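Local atomic coordinates of thiosulfate sulfurtransferase TUM1 (Saccharomyces cerevisiae, PDB entry 3UTN), a protein that transfers sulfur from NFS1 to UBA4 through a cysteine persulfide in the pathway for 2-thiolation of wobble uridine in tRNA, and has thiosulfate sulfurtransferase activity. Residues A[203-208]-A[276-281]; A[66-71]-A[164-169]; A[24-29]-A[130-135]; A[213-218]-A[228-233]; A[148-153]-A[245-250]. One frame throughout, in Å; residues are numbered along the deposited sequence. Where two conformers were deposited one is given.

Contact 1 of 5, residues A[203-208]-A[276-281]; sequences KFNAFD and KPTICS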
# COMPACT_ATOMS: atom_id res chain seq x y z
N LYS A 203 -11.88 15.62 -12.42
CA LYS A 203 -11.07 16.23 -11.38
C LYS A 203 -9.87 15.38 -11.01
O LYS A 203 -8.90 15.89 -10.46
CB LYS A 203 -11.90 16.54 -10.13
CG LYS A 203 -13.09 17.47 -10.36
CD LYS A 203 -13.11 18.61 -9.34
CE LYS A 203 -13.47 18.15 -7.94
NZ LYS A 203 -14.94 18.01 -7.76
N PHE A 204 -9.93 14.08 -11.30
CA PHE A 204 -8.89 13.16 -10.85
C PHE A 204 -8.48 12.16 -11.89
O PHE A 204 -9.27 11.74 -12.74
CB PHE A 204 -9.35 12.39 -9.61
CG PHE A 204 -9.60 13.26 -8.42
CD1 PHE A 204 -10.86 13.78 -8.19
CD2 PHE A 204 -8.58 13.57 -7.54
CE1 PHE A 204 -11.10 14.60 -7.10
CE2 PHE A 204 -8.81 14.38 -6.44
CZ PHE A 204 -10.07 14.90 -6.22
N ASN A 205 -7.22 11.77 -11.81
CA ASN A 205 -6.80 10.50 -12.34
C ASN A 205 -7.24 9.52 -11.29
O ASN A 205 -6.80 9.57 -10.15
CB ASN A 205 -5.29 10.48 -12.48
CG ASN A 205 -4.78 11.68 -13.23
OD1 ASN A 205 -5.14 11.88 -14.38
ND2 ASN A 205 -3.95 12.48 -12.58
N ALA A 206 -8.17 8.65 -11.65
CA ALA A 206 -8.66 7.72 -10.68
C ALA A 206 -8.28 6.35 -11.17
O ALA A 206 -8.76 5.89 -12.20
CB ALA A 206 -10.15 7.86 -10.49
N PHE A 207 -7.35 5.73 -10.46
CA PHE A 207 -6.85 4.45 -10.88
C PHE A 207 -7.26 3.37 -9.95
O PHE A 207 -7.28 3.54 -8.73
CB PHE A 207 -5.34 4.47 -11.01
CG PHE A 207 -4.86 5.44 -12.02
CD1 PHE A 207 -5.03 5.19 -13.37
CD2 PHE A 207 -4.25 6.61 -11.62
CE1 PHE A 207 -4.59 6.10 -14.32
CE2 PHE A 207 -3.80 7.52 -12.56
CZ PHE A 207 -3.97 7.27 -13.91
N ASP A 208 -7.59 2.25 -10.55
CA ASP A 208 -7.97 1.11 -9.80
C ASP A 208 -6.87 0.09 -9.98
O ASP A 208 -6.53 -0.28 -11.10
CB ASP A 208 -9.31 0.60 -10.31
CG ASP A 208 -9.94 -0.34 -9.35
OD1 ASP A 208 -9.27 -1.31 -8.97
OD2 ASP A 208 -11.10 -0.11 -8.97
N LYS A 276 -4.26 16.87 -12.88
CA LYS A 276 -5.29 16.33 -11.98
C LYS A 276 -4.65 15.63 -10.80
O LYS A 276 -3.64 14.94 -10.96
CB LYS A 276 -6.19 15.35 -12.72
CG LYS A 276 -7.03 15.97 -13.81
CD LYS A 276 -7.81 14.90 -14.54
CE LYS A 276 -8.46 15.47 -15.79
NZ LYS A 276 -9.26 14.42 -16.46
N PRO A 277 -5.24 15.80 -9.60
CA PRO A 277 -4.82 14.95 -8.51
C PRO A 277 -5.22 13.53 -8.84
O PRO A 277 -5.94 13.29 -9.82
CB PRO A 277 -5.61 15.47 -7.31
CG PRO A 277 -6.20 16.77 -7.73
CD PRO A 277 -6.33 16.71 -9.22
N THR A 278 -4.75 12.58 -8.06
CA THR A 278 -4.97 11.20 -8.39
C THR A 278 -5.61 10.48 -7.24
O THR A 278 -5.33 10.74 -6.08
CB THR A 278 -3.67 10.53 -8.85
OG1 THR A 278 -3.25 11.15 -10.07
CG2 THR A 278 -3.87 9.04 -9.11
N ILE A 279 -6.53 9.59 -7.59
CA ILE A 279 -7.10 8.72 -6.61
C ILE A 279 -6.75 7.32 -7.04
O ILE A 279 -6.91 6.95 -8.19
CB ILE A 279 -8.62 8.89 -6.50
CG1 ILE A 279 -8.92 10.29 -5.96
CG2 ILE A 279 -9.20 7.81 -5.61
CD1 ILE A 279 -10.37 10.70 -6.07
N CYS A 280 -6.21 6.58 -6.09
CA CYS A 280 -5.99 5.18 -6.30
C CYS A 280 -6.96 4.42 -5.45
O CYS A 280 -7.26 4.79 -4.32
CB CYS A 280 -4.56 4.81 -5.96
SG CYS A 280 -3.46 5.57 -7.16
N SER A 281 -7.46 3.35 -6.03
CA SER A 281 -8.33 2.45 -5.34
C SER A 281 -7.94 1.09 -5.83
O SER A 281 -7.12 0.95 -6.74
CB SER A 281 -9.78 2.76 -5.71
OG SER A 281 -9.96 2.61 -7.11
O HOH W 1 -11.91 0.64 -6.69
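I279 lies between N205 and F207 on the adjoining strand and bonds to both: I279 N donates to N205 O at 2.6 Å, and F207 N returns a bond to I279 O at the same length. With N205 N to P277 O before them and S281 N to F207 O after, this is the ladder of two parallel strands, running at 14° to each other. Among the side chains, N205 ND2 donates to T278 OG1 (2.9 Å), which lies in the plane of the amide; T278 turns this hydroxyl beside its own backbone N (chi1 -65°). The methyl T278 CG2 meets the edge of the F207 ring, 3.5 Å from CD2. On the other face of the sheet, I279 CD1 sits over the F204 ring, 3.6 Å from its centroid, while P277 CB approaches F204 CE2 obliquely. D208 and S281 are joined by a water, 2.5 Å from D208 OD2 and 2.8 Å from S281 OG; R210 also binds D208 OD2 in a salt bridge. N205 OD1 accepts from D273 N, so an alanine here would probably leave both the T278 hydroxyl and that backbone N-H without their mate. Strand 278-281 is central in the C-terminal rhodanese sheet, beside 303-306, and 205-208 separates it from the edge strand 234-236; helix 286-297 lies against F207 and C280, helix 188-196 against F204 and I279, and persulfide-forming C282 follows S281.

Contact 2 of 5, residues A[66-71]-A[164-169]; sequences DFLTKP and AAFSPY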
# COMPACT_ATOMS: atom_id res chain seq x y z
N ASP A 66 5.33 -16.65 8.58
CA ASP A 66 6.42 -16.26 7.70
C ASP A 66 7.29 -15.21 8.34
O ASP A 66 8.50 -15.26 8.23
CB ASP A 66 5.90 -15.79 6.36
CG ASP A 66 5.48 -16.94 5.50
OD1 ASP A 66 5.52 -18.08 6.01
OD2 ASP A 66 5.13 -16.72 4.33
N PHE A 67 6.67 -14.28 9.05
CA PHE A 67 7.47 -13.31 9.75
C PHE A 67 8.33 -14.00 10.79
O PHE A 67 9.52 -13.73 10.92
CB PHE A 67 6.62 -12.27 10.45
CG PHE A 67 7.43 -11.38 11.32
CD1 PHE A 67 8.16 -10.34 10.76
CD2 PHE A 67 7.54 -11.63 12.68
CE1 PHE A 67 8.93 -9.52 11.55
CE2 PHE A 67 8.32 -10.81 13.47
CZ PHE A 67 9.01 -9.76 12.91
N LEU A 68 7.70 -14.89 11.54
CA LEU A 68 8.31 -15.48 12.71
C LEU A 68 9.37 -16.48 12.34
O LEU A 68 10.34 -16.65 13.06
CB LEU A 68 7.25 -16.16 13.56
CG LEU A 68 6.23 -15.20 14.16
CD1 LEU A 68 5.06 -16.01 14.67
CD2 LEU A 68 6.83 -14.36 15.27
N THR A 69 9.18 -17.14 11.21
CA THR A 69 9.96 -18.34 10.94
C THR A 69 10.73 -18.24 9.66
O THR A 69 11.57 -19.07 9.39
CB THR A 69 9.06 -19.58 10.88
OG1 THR A 69 8.19 -19.47 9.75
CG2 THR A 69 8.21 -19.68 12.13
N LYS A 70 10.43 -17.24 8.84
CA LYS A 70 11.18 -17.03 7.63
C LYS A 70 12.07 -15.83 7.80
O LYS A 70 11.76 -14.93 8.59
CB LYS A 70 10.25 -16.87 6.43
CG LYS A 70 9.61 -18.19 6.01
CD LYS A 70 8.71 -18.00 4.80
CE LYS A 70 8.12 -19.33 4.35
NZ LYS A 70 7.29 -19.94 5.41
N PRO A 71 13.20 -15.81 7.08
CA PRO A 71 14.16 -14.76 7.34
C PRO A 71 13.52 -13.39 7.22
O PRO A 71 12.69 -13.14 6.34
CB PRO A 71 15.21 -14.97 6.25
CG PRO A 71 15.13 -16.43 5.96
CD PRO A 71 13.66 -16.71 6.01
N ALA A 164 9.49 -15.62 18.17
CA ALA A 164 8.19 -15.93 18.71
C ALA A 164 7.55 -14.62 19.12
O ALA A 164 6.75 -14.55 20.05
CB ALA A 164 8.32 -16.87 19.89
N ALA A 165 7.93 -13.56 18.41
CA ALA A 165 7.41 -12.23 18.68
C ALA A 165 7.33 -11.48 17.37
O ALA A 165 8.18 -11.64 16.50
CB ALA A 165 8.30 -11.50 19.68
N PHE A 166 6.29 -10.67 17.23
CA PHE A 166 6.12 -9.84 16.05
C PHE A 166 6.93 -8.59 16.17
O PHE A 166 6.94 -7.75 15.27
CB PHE A 166 4.65 -9.51 15.85
CG PHE A 166 3.85 -10.70 15.50
CD1 PHE A 166 4.26 -11.53 14.47
CD2 PHE A 166 2.71 -11.01 16.21
CE1 PHE A 166 3.52 -12.65 14.14
CE2 PHE A 166 1.97 -12.13 15.89
CZ PHE A 166 2.38 -12.95 14.85
N SER A 167 7.61 -8.47 17.30
CA SER A 167 8.52 -7.39 17.53
C SER A 167 9.52 -7.83 18.56
O SER A 167 9.14 -8.44 19.56
CB SER A 167 7.79 -6.16 18.04
OG SER A 167 8.74 -5.19 18.42
N PRO A 168 10.80 -7.52 18.34
CA PRO A 168 11.83 -7.79 19.33
C PRO A 168 11.94 -6.64 20.32
O PRO A 168 12.75 -6.69 21.24
CB PRO A 168 13.09 -7.84 18.47
CG PRO A 168 12.82 -6.87 17.37
CD PRO A 168 11.35 -7.00 17.08
N TYR A 169 11.12 -5.61 20.13
CA TYR A 169 11.24 -4.40 20.91
C TYR A 169 10.26 -4.43 22.05
O TYR A 169 9.16 -4.96 21.90
CB TYR A 169 11.00 -3.18 20.03
CG TYR A 169 11.90 -3.17 18.83
CD1 TYR A 169 13.26 -2.94 18.96
CD2 TYR A 169 11.39 -3.43 17.57
CE1 TYR A 169 14.10 -2.95 17.86
CE2 TYR A 169 12.22 -3.44 16.46
CZ TYR A 169 13.56 -3.20 16.61
OH TYR A 169 14.37 -3.21 15.51
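F67 turns its ring away from its own backbone N (chi1 172°), which carries the outer ring edge to the loop at A165 and F166, while F166 sets CG opposite its carbonyl carbon (chi1 -67°), which brings its ring end to helix 63-69. The two rings meet with F67 CD2 at the edge of F166, 3.7 Å from CD1. The F67 ring also turns its edge to A165 O, 3.1 Å from CE2, an approach that probably sets the faintly positive C-H rim against a carbonyl oxygen. Beside it L68 divides its branches: CD2 lies 3.3 Å from the same A165 O, and CD1 runs to F166 CE1 at 3.7 Å. Between these residues the contact is carbon on carbon and carbon on carbonyl. Backbone bonds add to the hold: F78, on strand 77-78 at the sheet edge of the N-terminal half, meets both phenylalanine rings and bonds through its backbone to F166, while the backbones of L68 and V163 pair where the loop passes the end of helix 63-69.

Contact 3 of 5, residues A[24-29]-A[130-135]; sequences MPLFDL and CAWTLG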
# COMPACT_ATOMS: atom_id res chain seq x y z
N MET A 24 7.01 16.75 1.56
CA MET A 24 7.31 15.81 2.68
C MET A 24 6.71 14.43 2.44
O MET A 24 5.55 14.18 2.80
CB MET A 24 6.84 16.40 4.03
CG MET A 24 5.52 17.14 3.98
SD MET A 24 4.60 17.07 5.53
CE MET A 24 3.89 15.43 5.43
N PRO A 25 7.48 13.52 1.81
CA PRO A 25 6.97 12.19 1.45
C PRO A 25 6.58 11.40 2.69
O PRO A 25 7.31 11.39 3.67
CB PRO A 25 8.15 11.52 0.75
CG PRO A 25 9.09 12.63 0.40
CD PRO A 25 8.91 13.65 1.48
N LEU A 26 5.42 10.75 2.64
CA LEU A 26 4.95 9.95 3.77
C LEU A 26 5.87 8.77 4.01
O LEU A 26 6.05 8.32 5.14
CB LEU A 26 3.53 9.47 3.54
CG LEU A 26 2.50 10.60 3.59
CD1 LEU A 26 1.17 9.95 3.83
CD2 LEU A 26 2.81 11.60 4.70
N PHE A 27 6.46 8.28 2.94
CA PHE A 27 7.54 7.33 3.04
C PHE A 27 8.34 7.39 1.77
O PHE A 27 7.83 7.79 0.73
CB PHE A 27 7.01 5.92 3.29
CG PHE A 27 6.18 5.37 2.18
CD1 PHE A 27 6.76 4.62 1.17
CD2 PHE A 27 4.81 5.60 2.15
CE1 PHE A 27 5.98 4.11 0.15
CE2 PHE A 27 4.04 5.09 1.13
CZ PHE A 27 4.62 4.34 0.14
N ASP A 28 9.59 7.00 1.87
CA ASP A 28 10.44 6.92 0.71
C ASP A 28 10.63 5.47 0.41
O ASP A 28 10.68 4.64 1.32
CB ASP A 28 11.80 7.56 0.98
CG ASP A 28 11.73 9.07 1.08
OD1 ASP A 28 10.68 9.63 0.73
OD2 ASP A 28 12.73 9.69 1.50
N LEU A 29 10.75 5.15 -0.86
CA LEU A 29 11.24 3.85 -1.22
C LEU A 29 12.67 3.81 -0.76
O LEU A 29 13.36 4.83 -0.70
CB LEU A 29 11.19 3.62 -2.73
CG LEU A 29 9.84 3.63 -3.42
CD1 LEU A 29 9.93 2.65 -4.57
CD2 LEU A 29 8.70 3.24 -2.49
N CYS A 130 1.35 -0.63 4.11
CA CYS A 130 1.90 -0.47 5.43
C CYS A 130 2.76 0.78 5.55
O CYS A 130 2.57 1.58 6.46
CB CYS A 130 2.71 -1.68 5.81
SG CYS A 130 3.63 -1.37 7.32
N ALA A 131 3.71 0.95 4.63
CA ALA A 131 4.58 2.12 4.64
C ALA A 131 3.70 3.35 4.60
O ALA A 131 3.89 4.31 5.35
CB ALA A 131 5.51 2.11 3.44
N TRP A 132 2.70 3.30 3.74
CA TRP A 132 1.78 4.38 3.58
C TRP A 132 1.00 4.62 4.83
O TRP A 132 0.87 5.75 5.26
CB TRP A 132 0.90 4.07 2.42
CG TRP A 132 -0.25 4.99 2.25
CD1 TRP A 132 -0.25 6.26 1.70
CD2 TRP A 132 -1.63 4.71 2.58
NE1 TRP A 132 -1.51 6.78 1.69
CE2 TRP A 132 -2.39 5.90 2.20
CE3 TRP A 132 -2.29 3.64 3.15
CZ2 TRP A 132 -3.75 5.98 2.39
CZ3 TRP A 132 -3.67 3.73 3.33
CH2 TRP A 132 -4.37 4.88 2.97
N THR A 133 0.50 3.55 5.44
CA THR A 133 -0.22 3.66 6.71
C THR A 133 0.64 4.32 7.78
O THR A 133 0.20 5.25 8.45
CB THR A 133 -0.67 2.28 7.20
OG1 THR A 133 -1.52 1.70 6.22
CG2 THR A 133 -1.42 2.39 8.53
N LEU A 134 1.87 3.84 7.92
CA LEU A 134 2.83 4.44 8.83
C LEU A 134 3.00 5.91 8.52
O LEU A 134 2.91 6.75 9.41
CB LEU A 134 4.17 3.73 8.72
CG LEU A 134 4.12 2.27 9.17
CD1 LEU A 134 5.42 1.60 8.80
CD2 LEU A 134 3.86 2.18 10.67
N GLY A 135 3.24 6.21 7.25
CA GLY A 135 3.39 7.58 6.78
C GLY A 135 2.13 8.39 7.02
O GLY A 135 2.21 9.49 7.55
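The backbone of L26 runs onto the helix at G135, their CA atoms 4.1 Å apart and L26 O 3.2 Å from G135 CA. This closeness depends on the glycine, since a CB on G135 would collide with L26 O. In place of a side chain there, L26 spreads its own over the glycine backbone, with CD1 3.7 Å from G135 C and CD2 3.6 Å from G135 O. F27 comes in one turn earlier in the helix, at A131 and W132. Its CG stands between the backbone N and the carbonyl carbon (chi1 63°), a cramped rotamer that lays the ring flat on the helix surface. A131 CB sits over the centre of this ring, 3.6 Å from the centroid and 13° off the normal, a CH-pi contact. The rim of the ring reaches on to W132, with F27 CE2 3.5 Å from W132 CB and 3.4 Å from W132 CA. The indole of W132 itself extends beyond the phenylalanine, its NE1 bonded to E184 and its ring edge-to-face with F95. The N-terminal segment thereby joins helix 127-136 to strand 28-30, at one edge of the N-terminal sheet. Strand 141-145 backs F27 through V142 and L144, strand 115-119 lies under A131 through V118, and helix 286-297 of the C-terminal rhodanese domain touches F27 and W132, placing the contact where the two domains meet.

Contact 4 of 5, residues A[213-218]-A[228-233]; sequences GRFEGT and SGHIPG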
# COMPACT_ATOMS: atom_id res chain seq x y z
N GLY A 213 -9.34 -7.24 -15.55
CA GLY A 213 -10.51 -8.10 -15.60
C GLY A 213 -11.54 -7.71 -14.56
O GLY A 213 -12.72 -7.58 -14.85
N ARG A 214 -11.07 -7.51 -13.33
CA ARG A 214 -11.93 -7.06 -12.25
C ARG A 214 -12.46 -5.67 -12.53
O ARG A 214 -13.64 -5.39 -12.35
CB ARG A 214 -11.19 -7.08 -10.93
CG ARG A 214 -10.99 -8.49 -10.39
CD ARG A 214 -10.02 -8.46 -9.23
NE ARG A 214 -10.57 -7.74 -8.08
CZ ARG A 214 -9.87 -7.42 -7.00
NH1 ARG A 214 -8.58 -7.75 -6.91
NH2 ARG A 214 -10.45 -6.78 -6.00
N PHE A 215 -11.57 -4.79 -12.98
CA PHE A 215 -11.97 -3.45 -13.35
C PHE A 215 -13.06 -3.50 -14.40
O PHE A 215 -14.07 -2.80 -14.29
CB PHE A 215 -10.77 -2.68 -13.89
CG PHE A 215 -11.09 -1.28 -14.27
CD1 PHE A 215 -10.93 -0.26 -13.35
CD2 PHE A 215 -11.54 -0.98 -15.55
CE1 PHE A 215 -11.23 1.05 -13.70
CE2 PHE A 215 -11.84 0.33 -15.90
CZ PHE A 215 -11.68 1.34 -14.97
N GLU A 216 -12.85 -4.33 -15.42
CA GLU A 216 -13.78 -4.41 -16.54
C GLU A 216 -15.06 -5.15 -16.18
O GLU A 216 -16.04 -5.09 -16.91
CB GLU A 216 -13.10 -5.05 -17.74
CG GLU A 216 -12.11 -4.11 -18.42
CD GLU A 216 -11.43 -4.73 -19.62
OE1 GLU A 216 -11.49 -5.96 -19.78
OE2 GLU A 216 -10.82 -3.97 -20.39
N GLY A 217 -15.04 -5.84 -15.04
CA GLY A 217 -16.17 -6.66 -14.63
C GLY A 217 -16.18 -8.00 -15.34
O GLY A 217 -17.13 -8.76 -15.20
N THR A 218 -15.13 -8.28 -16.09
CA THR A 218 -15.03 -9.54 -16.83
C THR A 218 -14.50 -10.64 -15.92
O THR A 218 -14.65 -11.83 -16.22
CB THR A 218 -14.12 -9.42 -18.07
OG1 THR A 218 -12.77 -9.14 -17.66
CG2 THR A 218 -14.60 -8.31 -19.00
N SER A 228 -17.53 -7.46 -9.69
CA SER A 228 -16.42 -6.68 -10.18
C SER A 228 -16.95 -5.53 -11.02
O SER A 228 -18.13 -5.17 -10.94
CB SER A 228 -15.46 -7.56 -10.97
OG SER A 228 -16.13 -8.20 -12.03
N GLY A 229 -16.08 -4.95 -11.83
CA GLY A 229 -16.43 -3.73 -12.53
C GLY A 229 -15.66 -2.63 -11.84
O GLY A 229 -14.77 -2.90 -11.03
N HIS A 230 -15.99 -1.39 -12.15
CA HIS A 230 -15.21 -0.31 -11.60
C HIS A 230 -16.04 0.87 -11.29
O HIS A 230 -17.21 0.97 -11.67
CB HIS A 230 -14.10 0.06 -12.55
CG HIS A 230 -14.59 0.52 -13.88
ND1 HIS A 230 -14.85 -0.34 -14.88
CD2 HIS A 230 -14.85 1.79 -14.37
CE1 HIS A 230 -15.26 0.35 -15.96
NE2 HIS A 230 -15.25 1.66 -15.64
N ILE A 231 -15.41 1.79 -10.57
CA ILE A 231 -16.04 3.03 -10.22
C ILE A 231 -15.99 3.86 -11.49
O ILE A 231 -14.93 4.01 -12.09
CB ILE A 231 -15.29 3.72 -9.09
CG1 ILE A 231 -15.18 2.79 -7.88
CG2 ILE A 231 -15.99 5.01 -8.72
CD1 ILE A 231 -14.19 3.27 -6.85
N PRO A 232 -17.16 4.35 -11.93
CA PRO A 232 -17.18 5.20 -13.10
C PRO A 232 -16.20 6.34 -12.90
O PRO A 232 -16.16 6.96 -11.84
CB PRO A 232 -18.62 5.71 -13.12
CG PRO A 232 -19.39 4.60 -12.49
CD PRO A 232 -18.50 4.16 -11.36
N GLY A 233 -15.37 6.57 -13.91
CA GLY A 233 -14.39 7.64 -13.87
C GLY A 233 -13.02 7.13 -13.48
O GLY A 233 -12.04 7.85 -13.62
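F215 and H230 stack almost parallel, their planes at 3° and their centroids 3.7 Å apart in an offset pair. F215 sends its ring out with CG anti to the backbone N (chi1 -179°), whereas H230 holds CG between its N and carbonyl carbon (chi1 60°), which folds the imidazole back over the end of helix 212-216. F215 CE2 lies over the centre of the imidazole, and H230 CB over the phenyl face. The same fold aims H230 ND1 at F215 O, 2.6 Å away; the oxygen lies in the imidazole plane, but the donor stands above the carbonyl plane. H230 NE2 bonds to D327 O of the C-terminal carboxylate, so both ring nitrogens face oxygens and the imidazole is probably protonated. A leucine in its place would probably leave F215 O and the D327 carboxylate oxygen without their donor and remove the flat partner stacked on F215. The S-G-H-I-P-G run to which H230 belongs is a familiar rhodanese signature, leading into strand 234-236. G229 N donates to R214 O at 2.5 Å, an oxygen that also takes G217 N at 3.1 Å as the helix ends. G229 and G217 both have positive phi, and a side chain on either would be crowded. S228, also with its hydroxyl between N and carbonyl carbon, sets OG 3.0 Å from G217 CA and bonds onward to E219 O.

Contact 5 of 5, residues A[148-153]-A[245-250]; sequences FNQYRE and PETKTY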
# COMPACT_ATOMS: atom_id res chain seq x y z
N PHE A 148 11.77 -6.44 -0.45
CA PHE A 148 12.32 -7.56 0.27
C PHE A 148 12.71 -8.69 -0.66
O PHE A 148 13.66 -9.41 -0.37
CB PHE A 148 11.34 -8.05 1.30
CG PHE A 148 11.94 -8.97 2.30
CD1 PHE A 148 13.18 -8.69 2.88
CD2 PHE A 148 11.25 -10.10 2.71
CE1 PHE A 148 13.72 -9.55 3.81
CE2 PHE A 148 11.79 -10.95 3.65
CZ PHE A 148 13.02 -10.67 4.21
N ASN A 149 12.00 -8.83 -1.78
CA ASN A 149 12.36 -9.82 -2.79
C ASN A 149 13.79 -9.63 -3.23
O ASN A 149 14.58 -10.57 -3.22
CB ASN A 149 11.45 -9.73 -4.01
CG ASN A 149 10.06 -10.29 -3.75
OD1 ASN A 149 9.81 -10.91 -2.72
ND2 ASN A 149 9.16 -10.07 -4.69
N GLN A 150 14.11 -8.40 -3.60
CA GLN A 150 15.43 -8.09 -4.10
C GLN A 150 16.42 -8.16 -2.97
O GLN A 150 17.52 -8.66 -3.12
CB GLN A 150 15.45 -6.71 -4.74
CG GLN A 150 14.74 -6.71 -6.08
CD GLN A 150 15.39 -7.64 -7.07
OE1 GLN A 150 16.11 -7.20 -7.95
NE2 GLN A 150 15.14 -8.95 -6.92
N TYR A 151 15.98 -7.67 -1.82
CA TYR A 151 16.73 -7.75 -0.60
C TYR A 151 17.19 -9.18 -0.37
O TYR A 151 18.37 -9.43 -0.10
CB TYR A 151 15.85 -7.29 0.55
CG TYR A 151 16.58 -7.12 1.83
CD1 TYR A 151 17.07 -5.87 2.20
CD2 TYR A 151 16.78 -8.19 2.68
CE1 TYR A 151 17.74 -5.71 3.40
CE2 TYR A 151 17.46 -8.04 3.87
CZ TYR A 151 17.94 -6.80 4.22
OH TYR A 151 18.60 -6.64 5.40
N ARG A 152 16.26 -10.12 -0.47
CA ARG A 152 16.58 -11.52 -0.28
C ARG A 152 17.38 -12.06 -1.45
O ARG A 152 18.39 -12.72 -1.26
CB ARG A 152 15.33 -12.35 -0.07
CG ARG A 152 14.77 -12.23 1.34
CD ARG A 152 13.44 -12.95 1.42
NE ARG A 152 12.45 -12.34 0.53
CZ ARG A 152 11.15 -12.62 0.55
NH1 ARG A 152 10.67 -13.50 1.42
NH2 ARG A 152 10.34 -12.02 -0.30
N GLU A 153 16.93 -11.76 -2.66
CA GLU A 153 17.61 -12.23 -3.87
C GLU A 153 19.08 -11.89 -3.82
O GLU A 153 19.93 -12.72 -4.14
CB GLU A 153 16.97 -11.63 -5.13
CG GLU A 153 17.73 -11.98 -6.42
CD GLU A 153 16.81 -12.27 -7.59
OE1 GLU A 153 15.85 -11.50 -7.82
OE2 GLU A 153 17.06 -13.28 -8.29
N PRO A 245 7.88 -7.17 -13.13
CA PRO A 245 7.10 -8.41 -13.22
C PRO A 245 7.62 -9.55 -12.34
O PRO A 245 6.82 -10.28 -11.76
CB PRO A 245 7.22 -8.79 -14.70
CG PRO A 245 7.41 -7.49 -15.39
CD PRO A 245 8.26 -6.67 -14.47
N GLU A 246 8.93 -9.69 -12.24
CA GLU A 246 9.48 -10.81 -11.48
C GLU A 246 9.82 -10.45 -10.04
O GLU A 246 9.47 -11.18 -9.12
CB GLU A 246 10.67 -11.48 -12.21
CG GLU A 246 11.94 -10.64 -12.34
CD GLU A 246 11.96 -9.74 -13.57
OE1 GLU A 246 11.07 -9.88 -14.45
OE2 GLU A 246 12.87 -8.89 -13.65
N THR A 247 10.46 -9.30 -9.85
CA THR A 247 10.97 -8.90 -8.54
C THR A 247 9.94 -8.12 -7.74
O THR A 247 10.09 -7.95 -6.53
CB THR A 247 12.24 -8.04 -8.68
OG1 THR A 247 11.90 -6.78 -9.27
CG2 THR A 247 13.28 -8.75 -9.55
N LYS A 248 8.91 -7.64 -8.42
CA LYS A 248 7.86 -6.83 -7.81
C LYS A 248 8.40 -5.55 -7.19
O LYS A 248 7.74 -4.92 -6.37
CB LYS A 248 7.07 -7.64 -6.77
CG LYS A 248 6.50 -8.95 -7.29
CD LYS A 248 5.62 -8.71 -8.50
CE LYS A 248 5.08 -10.02 -9.06
NZ LYS A 248 4.43 -9.76 -10.37
N THR A 249 9.60 -5.16 -7.59
CA THR A 249 10.13 -3.89 -7.14
C THR A 249 9.39 -2.81 -7.87
O THR A 249 8.94 -2.99 -9.01
CB THR A 249 11.61 -3.69 -7.45
OG1 THR A 249 11.86 -4.03 -8.82
CG2 THR A 249 12.47 -4.53 -6.53
N TYR A 250 9.25 -1.68 -7.21
CA TYR A 250 8.93 -0.47 -7.91
C TYR A 250 10.14 -0.17 -8.75
O TYR A 250 11.26 -0.28 -8.26
CB TYR A 250 8.73 0.66 -6.95
CG TYR A 250 7.42 0.58 -6.25
CD1 TYR A 250 6.24 0.89 -6.92
CD2 TYR A 250 7.36 0.19 -4.92
CE1 TYR A 250 5.03 0.81 -6.27
CE2 TYR A 250 6.15 0.13 -4.26
CZ TYR A 250 5.00 0.44 -4.94
OH TYR A 250 3.81 0.37 -4.29
O HOH W 2 14.05 -5.14 -9.75
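T247 O is gripped by two asparagine amides, N149 ND2 at 3.0 Å and N147 ND2. N149 reaches it with CG beside its own backbone N (chi1 -75°); the oxygen lies near the amide plane, though the donor stands above the carbonyl plane. N149 ND2 also donates to V122 O, so the amide links the loop to a second backbone oxygen. Q150, next, is bent at chi2, and NE2 fixes its amide in rotation by donating in plane to the anti lone pair of E153 OE1 at 2.8 Å. The amide group of Q150 lies against the methyl of T247, with CD 3.4 Å from CG2. T247 OG1 accepts from T249 N at 3.3 Å, an ST turn that shapes the loop beside it. A water lies 2.6 Å from T249 OG1 and reaches Q150 OE1 only weakly. Helix 148-153 of the N-terminal rhodanese half thus meets residues 245-250 of the C-terminal one mainly through amides, a carbonyl and one loosely shared water, consistent with a polar domain seam.

How the contacts relate
The contacts divide between two rhodanese domains, each built on a five-stranded parallel sheet of order 1-5-4-2-3. Contacts 2 and 3 lie in the N-terminal half, with segments that alternate along the chain and centres about 22 Å apart; contact 3 also borders the C-terminal half, whose helix 286-297 packs on F27 and W132. Contacts 1 and 4 belong to that C-terminal half, which carries C282; contact 4 is nested inside the loop closed by contact 1, and D208 packs on F215. Only contact 5 has one segment in each domain: its P245-Y250 loop touches contact 3 at L29 and its helix touches contact 2 at P71. Contacts 1 and 2 stand on opposite sides of the chain's centre, about 36 Å apart between centres, with contacts 3 and 5 at the domain boundary between them.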